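Local coordinates for protein digeranylgeranylglycerophospholipid reductase (Sulfolobus acidocaldarius, PDB 4OPC) that uses FAD to hydrogenate the double bonds of geranylgeranyl chains, turning unsaturated archaeal phospholipid precursors into saturated, phytanyl-bearing membrane lipids, at residues L191-I197 / D256-S260; A280-I285 / F325-L330; Y365-I371 / V397-L401. All coordinates share one frame. Where two conformers were deposited one is given. Residues are numbered along the deposited sequence.

Contact 1. Residues L191-I197 / D256-S260; sequences LLTKEDI and DVDKS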
loop_
_atom_site.group_PDB
_atom_site.type_symbol
_atom_site.label_atom_id
_atom_site.label_comp_id
_atom_site.label_asym_id
_atom_site.label_seq_id
_atom_site.Cartn_x
_atom_site.Cartn_y
_atom_site.Cartn_z
ATOM N N LEU A 191 -2.576 -5.529 -21.823
ATOM C CA LEU A 191 -2.959 -5.793 -23.204
ATOM C C LEU A 191 -2.172 -4.931 -24.178
ATOM O O LEU A 191 -1.750 -3.825 -23.846
ATOM C CB LEU A 191 -4.453 -5.499 -23.386
ATOM C CG LEU A 191 -5.414 -6.373 -22.578
ATOM C CD1 LEU A 191 -6.479 -5.515 -21.940
ATOM C CD2 LEU A 191 -6.049 -7.426 -23.471
ATOM N N LEU A 192 -1.988 -5.444 -25.394
ATOM C CA LEU A 192 -1.476 -4.636 -26.495
ATOM C C LEU A 192 -2.598 -3.764 -27.050
ATOM O O LEU A 192 -3.775 -4.112 -26.934
ATOM C CB LEU A 192 -0.924 -5.533 -27.604
ATOM C CG LEU A 192 0.170 -6.505 -27.161
ATOM C CD1 LEU A 192 0.743 -7.286 -28.341
ATOM C CD2 LEU A 192 1.270 -5.759 -26.426
ATOM N N THR A 193 -2.241 -2.621 -27.632
ATOM C CA THR A 193 -3.229 -1.709 -28.210
ATOM C C THR A 193 -3.104 -1.643 -29.734
ATOM O O THR A 193 -2.033 -1.892 -30.291
ATOM C CB THR A 193 -3.102 -0.284 -27.644
ATOM O OG1 THR A 193 -1.849 0.284 -28.051
ATOM C CG2 THR A 193 -3.175 -0.310 -26.123
ATOM N N LYS A 194 -4.206 -1.298 -30.395
ATOM C CA LYS A 194 -4.255 -1.261 -31.857
ATOM C C LYS A 194 -3.811 0.093 -32.391
ATOM O O LYS A 194 -3.413 0.221 -33.547
ATOM C CB LYS A 194 -5.673 -1.542 -32.348
ATOM C CG LYS A 194 -6.347 -2.748 -31.728
ATOM C CD LYS A 194 -7.744 -2.913 -32.313
ATOM C CE LYS A 194 -8.642 -3.761 -31.425
ATOM N NZ LYS A 194 -10.024 -3.843 -31.974
ATOM N N GLU A 195 -3.909 1.104 -31.539
ATOM C CA GLU A 195 -3.555 2.465 -31.893
ATOM C C GLU A 195 -2.526 2.963 -30.882
ATOM O O GLU A 195 -2.562 2.566 -29.710
ATOM C CB GLU A 195 -4.806 3.345 -31.859
ATOM C CG GLU A 195 -4.811 4.491 -32.855
ATOM C CD GLU A 195 -6.205 5.052 -33.085
ATOM O OE1 GLU A 195 -7.188 4.340 -32.788
ATOM O OE2 GLU A 195 -6.324 6.201 -33.560
ATOM N N ASP A 196 -1.603 3.806 -31.337
ATOM C CA ASP A 196 -0.604 4.407 -30.460
ATOM C C ASP A 196 -1.285 5.084 -29.288
ATOM O O ASP A 196 -2.327 5.725 -29.437
ATOM C CB ASP A 196 0.251 5.434 -31.206
ATOM C CG ASP A 196 1.189 4.796 -32.207
ATOM O OD1 ASP A 196 1.400 3.569 -32.130
ATOM O OD2 ASP A 196 1.723 5.531 -33.064
ATOM N N ILE A 197 -0.698 4.932 -28.111
ATOM C CA ILE A 197 -1.252 5.532 -26.920
ATOM C C ILE A 197 -0.906 7.014 -26.850
ATOM O O ILE A 197 0.269 7.392 -26.874
ATOM C CB ILE A 197 -0.738 4.798 -25.675
ATOM C CG1 ILE A 197 -1.198 3.336 -25.719
ATOM C CG2 ILE A 197 -1.223 5.494 -24.412
ATOM C CD1 ILE A 197 -0.669 2.465 -24.576
ATOM N N ASP A 256 -9.270 0.845 -27.247
ATOM C CA ASP A 256 -8.172 0.604 -28.177
ATOM C C ASP A 256 -7.450 -0.728 -27.997
ATOM O O ASP A 256 -6.591 -1.069 -28.810
ATOM C CB ASP A 256 -7.145 1.740 -28.079
ATOM C CG ASP A 256 -6.644 1.968 -26.653
ATOM O OD1 ASP A 256 -7.454 1.918 -25.699
ATOM O OD2 ASP A 256 -5.432 2.216 -26.486
ATOM N N VAL A 257 -7.769 -1.479 -26.949
ATOM C CA VAL A 257 -7.001 -2.694 -26.666
ATOM C C VAL A 257 -7.369 -3.842 -27.594
ATOM O O VAL A 257 -8.492 -3.938 -28.081
ATOM C CB VAL A 257 -7.144 -3.171 -25.209
ATOM C CG1 VAL A 257 -6.504 -2.170 -24.264
ATOM C CG2 VAL A 257 -8.605 -3.415 -24.853
ATOM N N ASP A 258 -6.400 -4.715 -27.831
ATOM C CA ASP A 258 -6.632 -5.921 -28.597
ATOM C C ASP A 258 -6.895 -7.043 -27.596
ATOM O O ASP A 258 -5.970 -7.546 -26.952
ATOM C CB ASP A 258 -5.402 -6.231 -29.442
ATOM C CG ASP A 258 -5.632 -7.368 -30.406
ATOM O OD1 ASP A 258 -6.490 -8.225 -30.123
ATOM O OD2 ASP A 258 -4.956 -7.400 -31.451
ATOM N N LYS A 259 -8.160 -7.432 -27.461
ATOM C CA LYS A 259 -8.551 -8.423 -26.461
ATOM C C LYS A 259 -8.087 -9.843 -26.797
ATOM O O LYS A 259 -8.308 -10.775 -26.019
ATOM C CB LYS A 259 -10.062 -8.387 -26.218
ATOM C CG LYS A 259 -10.524 -7.171 -25.418
ATOM C CD LYS A 259 -11.942 -7.353 -24.900
ATOM C CE LYS A 259 -12.945 -6.657 -25.790
ATOM N NZ LYS A 259 -12.803 -5.182 -25.682
ATOM N N SER A 260 -7.445 -10.003 -27.950
ATOM C CA SER A 260 -6.836 -11.282 -28.305
ATOM C C SER A 260 -5.349 -11.315 -27.939
ATOM O O SER A 260 -4.719 -12.367 -28.028
ATOM C CB SER A 260 -7.020 -11.580 -29.794
ATOM O OG SER A 260 -6.070 -10.889 -30.584
HETATM O O HOH W 1 -4.745 4.283 -28.140
#
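Asp256 O accepts from Lys194 N at 2.9 Å, and Asp256 OD2 lies 3.4 Å from Thr193 CG2. A carboxylate suits this place because OD2 can take hydrogen bonds from the Tyr219 hydroxyl and a water together; the water lies 2.7 Å from Asp256 OD2 and 3.1 Å from Asp196 O. Val257 and Thr193 form an antiparallel, non-hydrogen-bonded pair, CA to CA 4.2 Å. Val257 CB makes an apolar contact with Leu191 CB (4.0 Å), and the long aliphatic chain of Lys194 runs along Val257 and Asp258, its CE 3.4 Å from Val257 O. Asp258 N donates almost linearly to Leu192 O (2.8 Å), so two hydrogen bonds bracket the beta bridge. Asp258 OD1 accepts from Ser260 N (3.0 Å), an Asx turn at the corner by Lys259, whose amine forms a salt bridge with Asp251. The bridge ends strand 183-193, which runs between strands 226-234 and 261-271; Val257 touches Val227, and Leu191 touches Tyr246 of helix 242-253.

Contact 2. Residues A280-I285 / F325-L330; sequences AWNGII and FSASGL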
loop_
_atom_site.group_PDB
_atom_site.type_symbol
_atom_site.label_atom_id
_atom_site.label_comp_id
_atom_site.label_asym_id
_atom_site.label_seq_id
_atom_site.Cartn_x
_atom_site.Cartn_y
_atom_site.Cartn_z
ATOM N N ALA A 280 5.072 -3.180 15.443
ATOM C CA ALA A 280 6.123 -3.852 16.216
ATOM C C ALA A 280 5.547 -4.519 17.452
ATOM O O ALA A 280 4.683 -3.951 18.125
ATOM C CB ALA A 280 7.200 -2.851 16.634
ATOM N N TRP A 281 6.052 -5.704 17.777
ATOM C CA TRP A 281 5.762 -6.329 19.053
ATOM C C TRP A 281 6.989 -7.156 19.443
ATOM O O TRP A 281 8.036 -7.060 18.798
ATOM C CB TRP A 281 4.493 -7.170 18.939
ATOM C CG TRP A 281 3.883 -7.499 20.251
ATOM C CD1 TRP A 281 3.810 -8.731 20.837
ATOM C CD2 TRP A 281 3.274 -6.582 21.156
ATOM N NE1 TRP A 281 3.184 -8.637 22.054
ATOM C CE2 TRP A 281 2.848 -7.328 22.280
ATOM C CE3 TRP A 281 3.050 -5.204 21.135
ATOM C CZ2 TRP A 281 2.205 -6.741 23.361
ATOM C CZ3 TRP A 281 2.407 -4.618 22.222
ATOM C CH2 TRP A 281 1.996 -5.389 23.317
ATOM N N ASN A 282 6.877 -7.951 20.503
ATOM C CA ASN A 282 8.023 -8.727 20.975
ATOM C C ASN A 282 8.491 -9.720 19.920
ATOM O O ASN A 282 7.776 -10.672 19.604
ATOM C CB ASN A 282 7.686 -9.512 22.245
ATOM C CG ASN A 282 7.178 -8.647 23.380
ATOM O OD1 ASN A 282 7.560 -7.486 23.542
ATOM N ND2 ASN A 282 6.318 -9.232 24.201
ATOM N N GLY A 283 9.692 -9.503 19.386
ATOM C CA GLY A 283 10.271 -10.405 18.404
ATOM C C GLY A 283 9.730 -10.306 16.987
ATOM O O GLY A 283 10.029 -11.185 16.167
ATOM N N ILE A 284 8.940 -9.272 16.680
ATOM C CA ILE A 284 8.302 -9.213 15.360
ATOM C C ILE A 284 8.043 -7.787 14.895
ATOM O O ILE A 284 7.658 -6.913 15.687
ATOM C CB ILE A 284 6.990 -10.022 15.343
ATOM C CG1 ILE A 284 6.354 -10.006 13.954
ATOM C CG2 ILE A 284 6.022 -9.534 16.437
ATOM C CD1 ILE A 284 5.220 -11.021 13.785
ATOM N N ILE A 285 8.271 -7.563 13.605
ATOM C CA ILE A 285 7.872 -6.330 12.925
ATOM C C ILE A 285 7.036 -6.725 11.717
ATOM O O ILE A 285 7.330 -7.735 11.062
ATOM C CB ILE A 285 9.099 -5.506 12.498
ATOM C CG1 ILE A 285 9.720 -4.823 13.721
ATOM C CG2 ILE A 285 8.740 -4.486 11.391
ATOM C CD1 ILE A 285 11.056 -4.151 13.419
ATOM N N PHE A 325 14.771 -6.936 21.972
ATOM C CA PHE A 325 13.887 -7.292 20.867
ATOM C C PHE A 325 12.421 -7.292 21.305
ATOM O O PHE A 325 11.541 -7.799 20.604
ATOM C CB PHE A 325 14.303 -8.640 20.272
ATOM C CG PHE A 325 15.726 -8.665 19.795
ATOM C CD1 PHE A 325 16.078 -8.088 18.584
ATOM C CD2 PHE A 325 16.719 -9.240 20.575
ATOM C CE1 PHE A 325 17.405 -8.101 18.154
ATOM C CE2 PHE A 325 18.038 -9.261 20.148
ATOM C CZ PHE A 325 18.378 -8.686 18.938
ATOM N N SER A 326 12.159 -6.694 22.460
ATOM C CA SER A 326 10.792 -6.478 22.903
ATOM C C SER A 326 10.102 -5.457 22.021
ATOM O O SER A 326 10.731 -4.795 21.180
ATOM C CB SER A 326 10.773 -5.967 24.343
ATOM O OG SER A 326 11.268 -4.628 24.432
ATOM N N ALA A 327 8.799 -5.310 22.226
ATOM C CA ALA A 327 8.061 -4.251 21.547
ATOM C C ALA A 327 8.750 -2.894 21.717
ATOM O O ALA A 327 8.897 -2.140 20.750
ATOM C CB ALA A 327 6.641 -4.191 22.053
ATOM N N SER A 328 9.181 -2.587 22.937
ATOM C CA SER A 328 9.853 -1.318 23.191
ATOM C C SER A 328 11.175 -1.241 22.438
ATOM O O SER A 328 11.540 -0.182 21.907
ATOM C CB SER A 328 10.092 -1.121 24.686
ATOM O OG SER A 328 8.871 -1.160 25.394
ATOM N N GLY A 329 11.886 -2.361 22.387
ATOM C CA GLY A 329 13.152 -2.418 21.681
ATOM C C GLY A 329 13.033 -2.222 20.180
ATOM O O GLY A 329 13.982 -1.774 19.535
ATOM N N LEU A 330 11.868 -2.559 19.633
ATOM C CA LEU A 330 11.621 -2.459 18.201
ATOM C C LEU A 330 10.714 -1.271 17.862
ATOM O O LEU A 330 10.360 -1.068 16.703
ATOM C CB LEU A 330 10.988 -3.765 17.707
ATOM C CG LEU A 330 11.925 -4.981 17.747
ATOM C CD1 LEU A 330 11.152 -6.259 17.521
ATOM C CD2 LEU A 330 13.035 -4.860 16.718
#
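Leu330 is the main bump of F325-L330. Its side chain enters the hollow of the hairpin A280-I285, where Leu330 CD1 sits 3.5 Å from Trp281 O and 3.8 Å from Ile284 N, while Leu330 CD2 meets Ile285 CD1 at 3.9 Å. The small Ala280 leaves room for it, CB to Leu330 CB 4.0 Å. A second, smaller bump is Ala327, whose CB lies 3.8 Å from Trp281 CE3; the small methyl lets the backbones come close, with Trp281 CA and Ala327 CA 4.0 Å apart. The hollow is shaped by a type II beta turn from Trp281 to Ile284, linking strand 280-281 to strand 284-286 at the edge of the Rossmann-type sheet of the FAD-binding fold. Gly283 suits the turn because its phi is positive, and its N donates to Phe325 O at 2.8 Å. Asn282 OD1 accepts from Ala327 N (2.8 Å), at the start of the short helix, while ND2 hydrogen-bonds to Gly131 O. Ser326 is the N-cap, OG accepting from Gly329 N at 3.1 Å and also hydrogen-bonded to Asp324 OD1. Helix 302-322 borders the contact: Ile285 touches Ala312 and Ala315, and Leu330 touches Ala319.

Contact 3. Residues Y365-I371 / V397-L401; sequences YGMKKKI and VISGL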
loop_
_atom_site.group_PDB
_atom_site.type_symbol
_atom_site.label_atom_id
_atom_site.label_comp_id
_atom_site.label_asym_id
_atom_site.label_seq_id
_atom_site.Cartn_x
_atom_site.Cartn_y
_atom_site.Cartn_z
ATOM N N TYR A 365 -19.241 18.038 -10.659
ATOM C CA TYR A 365 -19.413 19.441 -10.310
ATOM C C TYR A 365 -18.149 20.018 -9.689
ATOM O O TYR A 365 -17.686 21.087 -10.094
ATOM C CB TYR A 365 -20.576 19.570 -9.336
ATOM C CG TYR A 365 -20.933 20.983 -8.981
ATOM C CD1 TYR A 365 -21.731 21.744 -9.822
ATOM C CD2 TYR A 365 -20.487 21.556 -7.796
ATOM C CE1 TYR A 365 -22.081 23.047 -9.493
ATOM C CE2 TYR A 365 -20.828 22.854 -7.461
ATOM C CZ TYR A 365 -21.616 23.589 -8.312
ATOM O OH TYR A 365 -21.960 24.881 -7.980
ATOM N N GLY A 366 -17.602 19.315 -8.704
ATOM C CA GLY A 366 -16.422 19.778 -7.997
ATOM C C GLY A 366 -15.218 19.909 -8.913
ATOM O O GLY A 366 -14.465 20.874 -8.820
ATOM N N MET A 367 -15.039 18.954 -9.818
ATOM C CA MET A 367 -13.925 19.032 -10.759
ATOM C C MET A 367 -14.128 20.140 -11.788
ATOM O O MET A 367 -13.210 20.918 -12.060
ATOM C CB MET A 367 -13.689 17.687 -11.435
ATOM C CG MET A 367 -13.156 16.647 -10.463
ATOM S SD MET A 367 -12.660 15.089 -11.221
ATOM C CE MET A 367 -11.264 15.636 -12.203
ATOM N N LYS A 368 -15.329 20.231 -12.350
ATOM C CA LYS A 368 -15.590 21.257 -13.354
ATOM C C LYS A 368 -15.457 22.667 -12.782
ATOM O O LYS A 368 -14.930 23.568 -13.446
ATOM C CB LYS A 368 -16.969 21.074 -13.991
ATOM C CG LYS A 368 -17.328 22.177 -14.983
ATOM C CD LYS A 368 -18.513 21.795 -15.855
ATOM C CE LYS A 368 -18.140 20.707 -16.853
ATOM N NZ LYS A 368 -19.292 20.375 -17.738
ATOM N N LYS A 369 -15.933 22.853 -11.552
ATOM C CA LYS A 369 -15.914 24.170 -10.921
ATOM C C LYS A 369 -14.580 24.474 -10.249
ATOM O O LYS A 369 -14.427 25.551 -9.659
ATOM C CB LYS A 369 -17.035 24.298 -9.883
ATOM C CG LYS A 369 -18.443 24.181 -10.439
ATOM C CD LYS A 369 -18.916 25.477 -11.075
ATOM C CE LYS A 369 -20.359 25.352 -11.548
ATOM N NZ LYS A 369 -20.880 26.609 -12.150
ATOM N N LYS A 370 -13.633 23.544 -10.333
ATOM C CA LYS A 370 -12.319 23.716 -9.717
ATOM C C LYS A 370 -12.428 23.977 -8.217
ATOM O O LYS A 370 -11.857 24.943 -7.699
ATOM C CB LYS A 370 -11.541 24.848 -10.398
ATOM C CG LYS A 370 -11.013 24.492 -11.775
ATOM C CD LYS A 370 -10.110 23.270 -11.702
ATOM C CE LYS A 370 -8.924 23.501 -10.776
ATOM N NZ LYS A 370 -8.213 22.230 -10.462
ATOM N N ILE A 371 -13.170 23.111 -7.535
ATOM C CA ILE A 371 -13.388 23.200 -6.094
ATOM C C ILE A 371 -12.058 23.344 -5.343
ATOM O O ILE A 371 -11.948 24.123 -4.388
ATOM C CB ILE A 371 -14.225 21.978 -5.595
ATOM C CG1 ILE A 371 -14.637 22.140 -4.134
ATOM C CG2 ILE A 371 -13.501 20.648 -5.845
ATOM C CD1 ILE A 371 -15.599 21.071 -3.655
ATOM N N VAL A 397 -16.583 28.289 -3.653
ATOM C CA VAL A 397 -16.752 27.836 -5.030
ATOM C C VAL A 397 -18.087 27.120 -5.251
ATOM O O VAL A 397 -18.742 27.307 -6.281
ATOM C CB VAL A 397 -15.567 26.946 -5.469
ATOM C CG1 VAL A 397 -15.901 26.166 -6.734
ATOM C CG2 VAL A 397 -14.321 27.798 -5.670
ATOM N N ILE A 398 -18.508 26.320 -4.276
ATOM C CA ILE A 398 -19.710 25.517 -4.452
ATOM C C ILE A 398 -20.945 26.164 -3.842
ATOM O O ILE A 398 -22.001 25.533 -3.771
ATOM C CB ILE A 398 -19.542 24.095 -3.875
ATOM C CG1 ILE A 398 -19.361 24.138 -2.356
ATOM C CG2 ILE A 398 -18.364 23.375 -4.546
ATOM C CD1 ILE A 398 -19.496 22.787 -1.688
ATOM N N SER A 399 -20.821 27.423 -3.432
ATOM C CA SER A 399 -21.865 28.076 -2.647
ATOM C C SER A 399 -23.139 28.297 -3.455
ATOM O O SER A 399 -24.191 28.597 -2.893
ATOM C CB SER A 399 -21.360 29.394 -2.038
ATOM O OG SER A 399 -21.050 30.357 -3.036
ATOM N N GLY A 400 -23.036 28.144 -4.773
ATOM C CA GLY A 400 -24.179 28.301 -5.650
ATOM C C GLY A 400 -24.903 26.999 -5.943
ATOM O O GLY A 400 -25.934 27.003 -6.611
ATOM N N LEU A 401 -24.380 25.886 -5.440
ATOM C CA LEU A 401 -24.958 24.572 -5.715
ATOM C C LEU A 401 -26.342 24.454 -5.079
ATOM O O LEU A 401 -26.502 24.663 -3.877
ATOM C CB LEU A 401 -24.026 23.467 -5.206
ATOM C CG LEU A 401 -24.429 22.012 -5.435
ATOM C CD1 LEU A 401 -24.545 21.706 -6.919
ATOM C CD2 LEU A 401 -23.423 21.077 -4.775
HETATM O O HOH W 2 -21.269 27.360 -6.967
#
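Tyr365, on helix 360-368, makes the broadest contact of its segment, its CA-to-CB bond directed toward V397-L401. Leu401 CD1 lies over one face of the Tyr365 ring, 3.7 Å from the centroid and 11° off the normal, a CH-pi contact, while Ile398 CG2 approaches near the ring plane, 3.9 Å from Tyr365 CE2. An aromatic residue suits the place because its flat face and its edge each accept an aliphatic group, while the hydroxyl stays among polar atoms. There a water hydrogen-bonded to Tyr365 OH (2.8 Å) donates to Val397 O (2.6 Å) and accepts from Gly400 N (2.9 Å). Lys369, one turn on, brings its backbone close: Lys369 O is 3.3 Å from Val397 CG1, with CB 3.8 Å from the same methyl, while its long chain leads away. Lys370 has positive phi and ends the helix; its amine bonds to Ile372 O and makes a cation-pi contact with Trp88. Ile371, a buried aliphatic residue, places CD1 3.7 Å from Ile398 CG2 and CA 3.9 Å from Val397 CG1; its side chain also comes about 4 Å from the bound phospholipid. Helix 360-368 ends in a Schellman motif, with Lys370 N bonded to Met367 O and Ile371 N to Gly366 O, and this end packs against the type I beta turn, Ile398 to Leu401, that follows helix 388-397.

From the N terminus, the chain first builds most of the FAD-binding core, and contact 1 then closes a loop of 58 residues within the region assigned to the geranylgeranyl reductase catalytic family, bringing the end of strand 183-193 to the short strand after helix 242-253. Contact 2 opens later and spans 39 residues, chiefly helix 302-322, returning the chain to the edge of the FAD-binding sheet. Contact 3 closes the shortest loop, 25 residues, joining the ends of helices 360-368 and 388-397 in the helical C-terminal part. The three follow in series: none nests in or crosses another. Contacts 1 and 2 lie on opposite sides of the chain's centre, as do contacts 2 and 3.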